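Long-range contact in sarcosine oxidase (Pyrococcus horikoshii, PDB 1Y56), which forms the FAD-binding beta subunit of an L-proline dehydrogenase complex and probably oxidises L-proline at its flavin: residues Q84-E96 and T237-H249. Sequence-based numbering, arbitrary orientation.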
ATOM      1  N   GLN B  84       5.634  48.340  38.709  1.00 32.79           N
ATOM      2  CA  GLN B  84       4.419  49.092  39.002  1.00 32.20           C
ATOM      3  C   GLN B  84       4.301  50.285  38.066  1.00 31.89           C
ATOM      4  O   GLN B  84       4.574  51.411  38.451  1.00 32.05           O
ATOM      5  CB  GLN B  84       4.400  49.535  40.465  1.00 32.31           C
ATOM      6  CG  GLN B  84       3.978  48.428  41.435  1.00 32.20           C
ATOM      7  CD  GLN B  84       3.894  48.906  42.869  1.00 32.18           C
ATOM      8  OE1 GLN B  84       2.850  48.797  43.519  1.00 32.41           O
ATOM      9  NE2 GLN B  84       4.994  49.452  43.368  1.00 32.38           N
ATOM     10  N   THR B  85       3.904  50.029  36.827  1.00 31.52           N
ATOM     11  CA  THR B  85       3.820  51.083  35.824  1.00 31.27           C
ATOM     12  C   THR B  85       2.418  51.679  35.702  1.00 30.95           C
ATOM     13  O   THR B  85       2.197  52.582  34.893  1.00 30.78           O
ATOM     14  CB  THR B  85       4.264  50.588  34.437  1.00 31.43           C
ATOM     15  OG1 THR B  85       3.363  49.567  33.984  1.00 32.14           O
ATOM     16  CG2 THR B  85       5.683  50.048  34.474  1.00 31.31           C
ATOM     17  N   GLY B  86       1.480  51.176  36.501  1.00 30.70           N
ATOM     18  CA  GLY B  86       0.100  51.673  36.493  1.00 30.49           C
ATOM     19  C   GLY B  86      -0.831  51.000  35.496  1.00 30.24           C
ATOM     20  O   GLY B  86      -0.396  50.193  34.668  1.00 30.42           O
ATOM     21  N   TYR B  87      -2.118  51.328  35.611  1.00 29.82           N
ATOM     22  CA  TYR B  87      -3.170  50.951  34.665  1.00 29.21           C
ATOM     23  C   TYR B  87      -3.884  52.229  34.322  1.00 28.85           C
ATOM     24  O   TYR B  87      -4.155  53.046  35.195  1.00 28.88           O
ATOM     25  CB  TYR B  87      -4.199  50.064  35.334  1.00 29.53           C
ATOM     26  CG  TYR B  87      -4.333  48.631  34.869  1.00 29.77           C
ATOM     27  CD1 TYR B  87      -5.506  48.201  34.260  1.00 29.39           C
ATOM     28  CD2 TYR B  87      -3.331  47.687  35.109  1.00 30.82           C
ATOM     29  CE1 TYR B  87      -5.674  46.879  33.872  1.00 30.73           C
ATOM     30  CE2 TYR B  87      -3.487  46.349  34.721  1.00 30.78           C
ATOM     31  CZ  TYR B  87      -4.663  45.956  34.109  1.00 31.16           C
ATOM     32  OH  TYR B  87      -4.848  44.650  33.722  1.00 31.02           O
ATOM     33  N   LEU B  88      -4.235  52.383  33.056  1.00 28.78           N
ATOM     34  CA  LEU B  88      -4.805  53.616  32.557  1.00 28.59           C
ATOM     35  C   LEU B  88      -6.094  53.331  31.792  1.00 28.73           C
ATOM     36  O   LEU B  88      -6.057  52.818  30.676  1.00 29.04           O
ATOM     37  CB  LEU B  88      -3.782  54.267  31.642  1.00 28.39           C
ATOM     38  CG  LEU B  88      -3.956  55.721  31.272  1.00 29.19           C
ATOM     39  CD1 LEU B  88      -3.731  56.599  32.501  1.00 30.03           C
ATOM     40  CD2 LEU B  88      -2.958  56.039  30.182  1.00 29.31           C
ATOM     41  N   PHE B  89      -7.234  53.639  32.398  1.00 28.83           N
ATOM     42  CA  PHE B  89      -8.520  53.464  31.734  1.00 28.77           C
ATOM     43  C   PHE B  89      -8.887  54.743  30.995  1.00 29.17           C
ATOM     44  O   PHE B  89      -9.164  55.757  31.631  1.00 29.49           O
ATOM     45  CB  PHE B  89      -9.599  53.158  32.762  1.00 28.40           C
ATOM     46  CG  PHE B  89      -9.543  51.763  33.326  1.00 28.32           C
ATOM     47  CD1 PHE B  89     -10.336  50.749  32.791  1.00 26.93           C
ATOM     48  CD2 PHE B  89      -8.731  51.465  34.425  1.00 27.52           C
ATOM     49  CE1 PHE B  89     -10.304  49.465  33.330  1.00 26.31           C
ATOM     50  CE2 PHE B  89      -8.699  50.182  34.963  1.00 25.38           C
ATOM     51  CZ  PHE B  89      -9.479  49.187  34.422  1.00 25.09           C
ATOM     52  N   LEU B  90      -8.889  54.715  29.665  1.00 29.53           N
ATOM     53  CA  LEU B  90      -9.279  55.909  28.905  1.00 30.31           C
ATOM     54  C   LEU B  90     -10.793  56.095  28.859  1.00 31.03           C
ATOM     55  O   LEU B  90     -11.518  55.161  28.548  1.00 31.15           O
ATOM     56  CB  LEU B  90      -8.746  55.858  27.474  1.00 30.15           C
ATOM     57  CG  LEU B  90      -7.261  55.609  27.242  1.00 29.35           C
ATOM     58  CD1 LEU B  90      -7.016  55.352  25.768  1.00 26.82           C
ATOM     59  CD2 LEU B  90      -6.445  56.780  27.765  1.00 28.53           C
ATOM     60  N   LEU B  91     -11.258  57.307  29.150  1.00 32.22           N
ATOM     61  CA  LEU B  91     -12.687  57.635  29.131  1.00 33.11           C
ATOM     62  C   LEU B  91     -13.014  58.652  28.036  1.00 33.96           C
ATOM     63  O   LEU B  91     -12.218  59.541  27.741  1.00 33.44           O
ATOM     64  CB  LEU B  91     -13.113  58.181  30.492  1.00 32.85           C
ATOM     65  CG  LEU B  91     -13.257  57.311  31.747  1.00 33.05           C
ATOM     66  CD1 LEU B  91     -12.649  55.915  31.676  1.00 32.23           C
ATOM     67  CD2 LEU B  91     -12.671  58.071  32.922  1.00 33.45           C
ATOM     68  N   TYR B  92     -14.201  58.525  27.447  1.00 35.66           N
ATOM     69  CA  TYR B  92     -14.580  59.347  26.283  1.00 37.04           C
ATOM     70  C   TYR B  92     -15.890  60.106  26.399  1.00 38.13           C
ATOM     71  O   TYR B  92     -16.146  60.977  25.576  1.00 38.31           O
ATOM     72  CB  TYR B  92     -14.638  58.501  25.016  1.00 36.52           C
ATOM     73  CG  TYR B  92     -13.407  57.688  24.782  1.00 36.28           C
ATOM     74  CD1 TYR B  92     -12.410  58.141  23.931  1.00 36.22           C
ATOM     75  CD2 TYR B  92     -13.233  56.457  25.414  1.00 35.61           C
ATOM     76  CE1 TYR B  92     -11.270  57.387  23.704  1.00 36.17           C
ATOM     77  CE2 TYR B  92     -12.102  55.701  25.197  1.00 35.50           C
ATOM     78  CZ  TYR B  92     -11.127  56.168  24.338  1.00 35.50           C
ATOM     79  OH  TYR B  92     -10.002  55.422  24.119  1.00 35.62           O
ATOM     80  N   ASP B  93     -16.723  59.770  27.382  1.00 39.74           N
ATOM     81  CA  ASP B  93     -17.992  60.483  27.580  1.00 41.63           C
ATOM     82  C   ASP B  93     -18.484  60.535  29.034  1.00 42.57           C
ATOM     83  O   ASP B  93     -17.970  59.830  29.911  1.00 42.83           O
ATOM     84  CB  ASP B  93     -19.087  59.970  26.629  1.00 41.79           C
ATOM     85  CG  ASP B  93     -19.264  58.463  26.689  1.00 44.03           C
ATOM     86  OD1 ASP B  93     -19.151  57.805  25.625  1.00 45.67           O
ATOM     87  OD2 ASP B  93     -19.513  57.931  27.796  1.00 45.97           O
ATOM     88  N   ASP B  94     -19.488  61.383  29.264  1.00 43.79           N
ATOM     89  CA  ASP B  94     -20.013  61.677  30.598  1.00 44.82           C
ATOM     90  C   ASP B  94     -20.615  60.436  31.219  1.00 45.26           C
ATOM     91  O   ASP B  94     -20.494  60.208  32.419  1.00 45.23           O
ATOM     92  CB  ASP B  94     -21.063  62.780  30.508  1.00 45.08           C
ATOM     93  CG  ASP B  94     -20.570  64.004  29.732  1.00 46.78           C
ATOM     94  OD1 ASP B  94     -19.382  64.038  29.320  1.00 48.73           O
ATOM     95  OD2 ASP B  94     -21.374  64.945  29.535  1.00 48.05           O
ATOM     96  N   GLU B  95     -21.276  59.644  30.385  1.00 45.93           N
ATOM     97  CA  GLU B  95     -21.657  58.300  30.753  1.00 46.88           C
ATOM     98  C   GLU B  95     -20.524  57.597  31.525  1.00 46.65           C
ATOM     99  O   GLU B  95     -20.680  57.264  32.712  1.00 46.69           O
ATOM    100  CB  GLU B  95     -22.028  57.509  29.489  1.00 47.49           C
ATOM    101  CG  GLU B  95     -23.518  57.471  29.179  1.00 50.19           C
ATOM    102  CD  GLU B  95     -24.332  56.853  30.325  1.00 54.34           C
ATOM    103  OE1 GLU B  95     -25.437  57.377  30.613  1.00 55.99           O
ATOM    104  OE2 GLU B  95     -23.862  55.857  30.946  1.00 54.95           O
ATOM    105  N   GLU B  96     -19.391  57.404  30.847  1.00 46.29           N
ATOM    106  CA  GLU B  96     -18.224  56.714  31.397  1.00 46.04           C
ATOM    107  C   GLU B  96     -17.617  57.412  32.619  1.00 45.54           C
ATOM    108  O   GLU B  96     -17.266  56.759  33.613  1.00 45.45           O
ATOM    109  CB  GLU B  96     -17.146  56.579  30.324  1.00 46.17           C
ATOM    110  CG  GLU B  96     -17.307  55.401  29.404  1.00 47.49           C
ATOM    111  CD  GLU B  96     -16.315  55.429  28.244  1.00 49.95           C
ATOM    112  OE1 GLU B  96     -15.857  54.330  27.830  1.00 51.16           O
ATOM    113  OE2 GLU B  96     -15.993  56.543  27.749  1.00 49.41           O
ATOM    114  N   THR B 237       8.400  52.794  26.091  1.00 33.09           N
ATOM    115  CA  THR B 237       7.510  53.528  25.200  1.00 32.25           C
ATOM    116  C   THR B 237       6.066  53.451  25.700  1.00 31.94           C
ATOM    117  O   THR B 237       5.400  54.475  25.777  1.00 32.42           O
ATOM    118  CB  THR B 237       7.631  53.042  23.741  1.00 32.44           C
ATOM    119  OG1 THR B 237       8.930  53.380  23.238  1.00 32.06           O
ATOM    120  CG2 THR B 237       6.563  53.682  22.847  1.00 32.34           C
ATOM    121  N   ILE B 238       5.581  52.255  26.036  1.00 31.14           N
ATOM    122  CA  ILE B 238       4.253  52.127  26.653  1.00 30.44           C
ATOM    123  C   ILE B 238       4.372  51.409  27.986  1.00 29.97           C
ATOM    124  O   ILE B 238       4.470  50.185  28.028  1.00 30.03           O
ATOM    125  CB  ILE B 238       3.221  51.369  25.776  1.00 30.44           C
ATOM    126  CG1 ILE B 238       3.277  51.820  24.313  1.00 30.40           C
ATOM    127  CG2 ILE B 238       1.818  51.543  26.356  1.00 29.85           C
ATOM    128  CD1 ILE B 238       2.385  50.985  23.395  1.00 29.94           C
ATOM    129  N   ASN B 239       4.339  52.160  29.079  1.00 29.28           N
ATOM    130  CA  ASN B 239       4.587  51.558  30.381  1.00 28.69           C
ATOM    131  C   ASN B 239       3.390  50.984  31.105  1.00 28.16           C
ATOM    132  O   ASN B 239       3.416  49.824  31.482  1.00 27.95           O
ATOM    133  CB  ASN B 239       5.393  52.495  31.258  1.00 28.78           C
ATOM    134  CG  ASN B 239       6.780  52.697  30.722  1.00 29.31           C
ATOM    135  OD1 ASN B 239       7.143  53.796  30.330  1.00 30.85           O
ATOM    136  ND2 ASN B 239       7.554  51.620  30.655  1.00 29.44           N
ATOM    137  N   PRO B 240       2.322  51.770  31.274  1.00 28.15           N
ATOM    138  CA  PRO B 240       1.181  51.177  31.962  1.00 28.07           C
ATOM    139  C   PRO B 240       0.372  50.289  31.019  1.00 28.20           C
ATOM    140  O   PRO B 240       0.569  50.327  29.788  1.00 28.27           O
ATOM    141  CB  PRO B 240       0.346  52.395  32.345  1.00 27.95           C
ATOM    142  CG  PRO B 240       0.639  53.392  31.267  1.00 28.13           C
ATOM    143  CD  PRO B 240       2.059  53.160  30.848  1.00 28.02           C
ATOM    144  N   MET B 241      -0.517  49.486  31.594  1.00 27.97           N
ATOM    145  CA  MET B 241      -1.548  48.816  30.827  1.00 27.78           C
ATOM    146  C   MET B 241      -2.570  49.892  30.437  1.00 27.84           C
ATOM    147  O   MET B 241      -3.143  50.542  31.302  1.00 27.78           O
ATOM    148  CB  MET B 241      -2.195  47.761  31.704  1.00 27.58           C
ATOM    149  CG  MET B 241      -3.096  46.797  30.983  1.00 27.96           C
ATOM    150  SD  MET B 241      -2.189  45.487  30.147  1.00 27.06           S
ATOM    151  CE  MET B 241      -2.566  45.932  28.477  1.00 27.22           C
ATOM    152  N   VAL B 242      -2.766  50.130  29.148  1.00 27.94           N
ATOM    153  CA  VAL B 242      -3.808  51.072  28.736  1.00 27.95           C
ATOM    154  C   VAL B 242      -5.074  50.323  28.301  1.00 28.52           C
ATOM    155  O   VAL B 242      -5.014  49.397  27.478  1.00 28.61           O
ATOM    156  CB  VAL B 242      -3.315  52.192  27.736  1.00 27.57           C
ATOM    157  CG1 VAL B 242      -1.937  51.910  27.210  1.00 27.37           C
ATOM    158  CG2 VAL B 242      -4.290  52.419  26.615  1.00 26.87           C
ATOM    159  N   ILE B 243      -6.204  50.713  28.895  1.00 28.77           N
ATOM    160  CA  ILE B 243      -7.498  50.118  28.594  1.00 29.08           C
ATOM    161  C   ILE B 243      -8.366  51.128  27.881  1.00 29.44           C
ATOM    162  O   ILE B 243      -8.429  52.295  28.281  1.00 29.55           O
ATOM    163  CB  ILE B 243      -8.236  49.656  29.880  1.00 29.06           C
ATOM    164  CG1 ILE B 243      -7.316  48.827  30.785  1.00 29.04           C
ATOM    165  CG2 ILE B 243      -9.541  48.902  29.538  1.00 29.30           C
ATOM    166  CD1 ILE B 243      -6.823  47.514  30.191  1.00 27.76           C
ATOM    167  N   SER B 244      -9.032  50.674  26.822  1.00 29.97           N
ATOM    168  CA  SER B 244     -10.065  51.468  26.168  1.00 30.68           C
ATOM    169  C   SER B 244     -11.352  50.654  26.011  1.00 31.46           C
ATOM    170  O   SER B 244     -11.459  49.818  25.107  1.00 31.74           O
ATOM    171  CB  SER B 244      -9.578  51.983  24.820  1.00 30.48           C
ATOM    172  OG  SER B 244     -10.575  52.764  24.201  1.00 29.95           O
ATOM    173  N   PHE B 245     -12.314  50.877  26.908  1.00 32.18           N
ATOM    174  CA  PHE B 245     -13.607  50.217  26.807  1.00 32.87           C
ATOM    175  C   PHE B 245     -14.291  50.623  25.504  1.00 33.13           C
ATOM    176  O   PHE B 245     -14.789  49.766  24.775  1.00 33.34           O
ATOM    177  CB  PHE B 245     -14.512  50.548  27.992  1.00 33.12           C
ATOM    178  CG  PHE B 245     -14.313  49.659  29.193  1.00 34.66           C
ATOM    179  CD1 PHE B 245     -14.461  50.167  30.478  1.00 35.40           C
ATOM    180  CD2 PHE B 245     -13.985  48.312  29.049  1.00 37.42           C
ATOM    181  CE1 PHE B 245     -14.287  49.344  31.604  1.00 36.11           C
ATOM    182  CE2 PHE B 245     -13.803  47.480  30.180  1.00 37.30           C
ATOM    183  CZ  PHE B 245     -13.960  48.005  31.452  1.00 35.93           C
ATOM    184  N   LYS B 246     -14.290  51.916  25.195  1.00 33.03           N
ATOM    185  CA  LYS B 246     -14.970  52.386  24.000  1.00 33.05           C
ATOM    186  C   LYS B 246     -14.453  51.694  22.743  1.00 33.04           C
ATOM    187  O   LYS B 246     -15.241  51.273  21.911  1.00 33.52           O
ATOM    188  CB  LYS B 246     -14.889  53.904  23.875  1.00 33.11           C
ATOM    189  CG  LYS B 246     -15.186  54.440  22.484  1.00 34.44           C
ATOM    190  CD  LYS B 246     -15.204  55.963  22.459  1.00 37.28           C
ATOM    191  CE  LYS B 246     -15.076  56.527  21.042  1.00 38.02           C
ATOM    192  NZ  LYS B 246     -16.366  56.452  20.300  1.00 38.18           N
ATOM    193  N   TYR B 247     -13.139  51.557  22.599  1.00 32.93           N
ATOM    194  CA  TYR B 247     -12.600  50.883  21.413  1.00 32.41           C
ATOM    195  C   TYR B 247     -12.387  49.370  21.605  1.00 31.79           C
ATOM    196  O   TYR B 247     -11.273  48.868  21.539  1.00 32.33           O
ATOM    197  CB  TYR B 247     -11.338  51.581  20.894  1.00 32.60           C
ATOM    198  CG  TYR B 247     -11.607  52.936  20.265  1.00 33.71           C
ATOM    199  CD1 TYR B 247     -11.043  54.105  20.797  1.00 34.47           C
ATOM    200  CD2 TYR B 247     -12.431  53.053  19.141  1.00 34.48           C
ATOM    201  CE1 TYR B 247     -11.302  55.355  20.221  1.00 34.85           C
ATOM    202  CE2 TYR B 247     -12.691  54.293  18.557  1.00 34.48           C
ATOM    203  CZ  TYR B 247     -12.129  55.435  19.102  1.00 34.68           C
ATOM    204  OH  TYR B 247     -12.394  56.646  18.521  1.00 33.85           O
ATOM    205  N   GLY B 248     -13.443  48.671  22.017  1.00 30.87           N
ATOM    206  CA  GLY B 248     -13.598  47.231  21.804  1.00 30.31           C
ATOM    207  C   GLY B 248     -12.974  46.480  22.990  1.00 30.81           C
ATOM    208  O   GLY B 248     -12.444  45.376  22.824  1.00 31.33           O
ATOM    209  N   HIS B 249     -13.044  47.067  24.184  1.00 31.90           N
ATOM    210  CA  HIS B 249     -12.356  46.521  25.359  1.00 32.84           C
ATOM    211  C   HIS B 249     -10.888  46.194  25.056  1.00 32.26           C
ATOM    212  O   HIS B 249     -10.349  45.183  25.505  1.00 32.37           O
ATOM    213  CB  HIS B 249     -13.100  45.304  25.937  1.00 33.36           C
ATOM    214  CG  HIS B 249     -14.541  45.573  26.262  1.00 36.64           C
ATOM    215  ND1 HIS B 249     -15.064  46.851  26.360  1.00 38.80           N
ATOM    216  CD2 HIS B 249     -15.565  44.727  26.530  1.00 38.52           C
ATOM    217  CE1 HIS B 249     -16.349  46.779  26.654  1.00 38.96           C
ATOM    218  NE2 HIS B 249     -16.676  45.502  26.769  1.00 40.01           N
TER
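Two parallel strands, 87-91 and 241-244, lie side by side within a mixed beta sheet, joined by alternating backbone bonds from Met241 N to Gly86 O through Leu88 N to Met241 O and Ile243 N to Leu88 O, ending with Leu90 N to Ile243 O (2.8 Å). Gly86 suits its place because its backbone takes angles at which a CB would press on the carbonyl O of Thr85. Before the strands, Thr85 OG1 donates to Asn239 O from above its carbonyl plane; Lys145 gives the same oxygen a second bond.

On one side of the sheet Met241 CB lies over a face of the Tyr87 ring, 3.6 Å from its centroid, while Tyr87 OH bonds to Gly50 O. Next along, branched Ile243 touches both aromatics, its CG1 over the Phe89 ring and its CD1 against Tyr87 CE1. On the other side Leu90 CD1 meets Val242 CG2 at 4.1 Å, near helix 278-291.

At the end of strand 241-244, Ser244 OG swings opposite the backbone N (chi1 -179°), where it can serve two partners: it accepts from Tyr247 N, an ST motif, and shares a 2.7 Å hydrogen bond with Tyr92 OH. Past the strands, Lys246 lays CD 3.7 Å from the Tyr92 ring centroid, over one face, and Tyr247 turns its edge to that ring, planes at 82°.

The pair, whose Tyr87 side chain comes within about 5 Å of bound FAD, belongs to what is probably the substrate-domain sheet, as in sarcosine oxidase-like flavoenzymes.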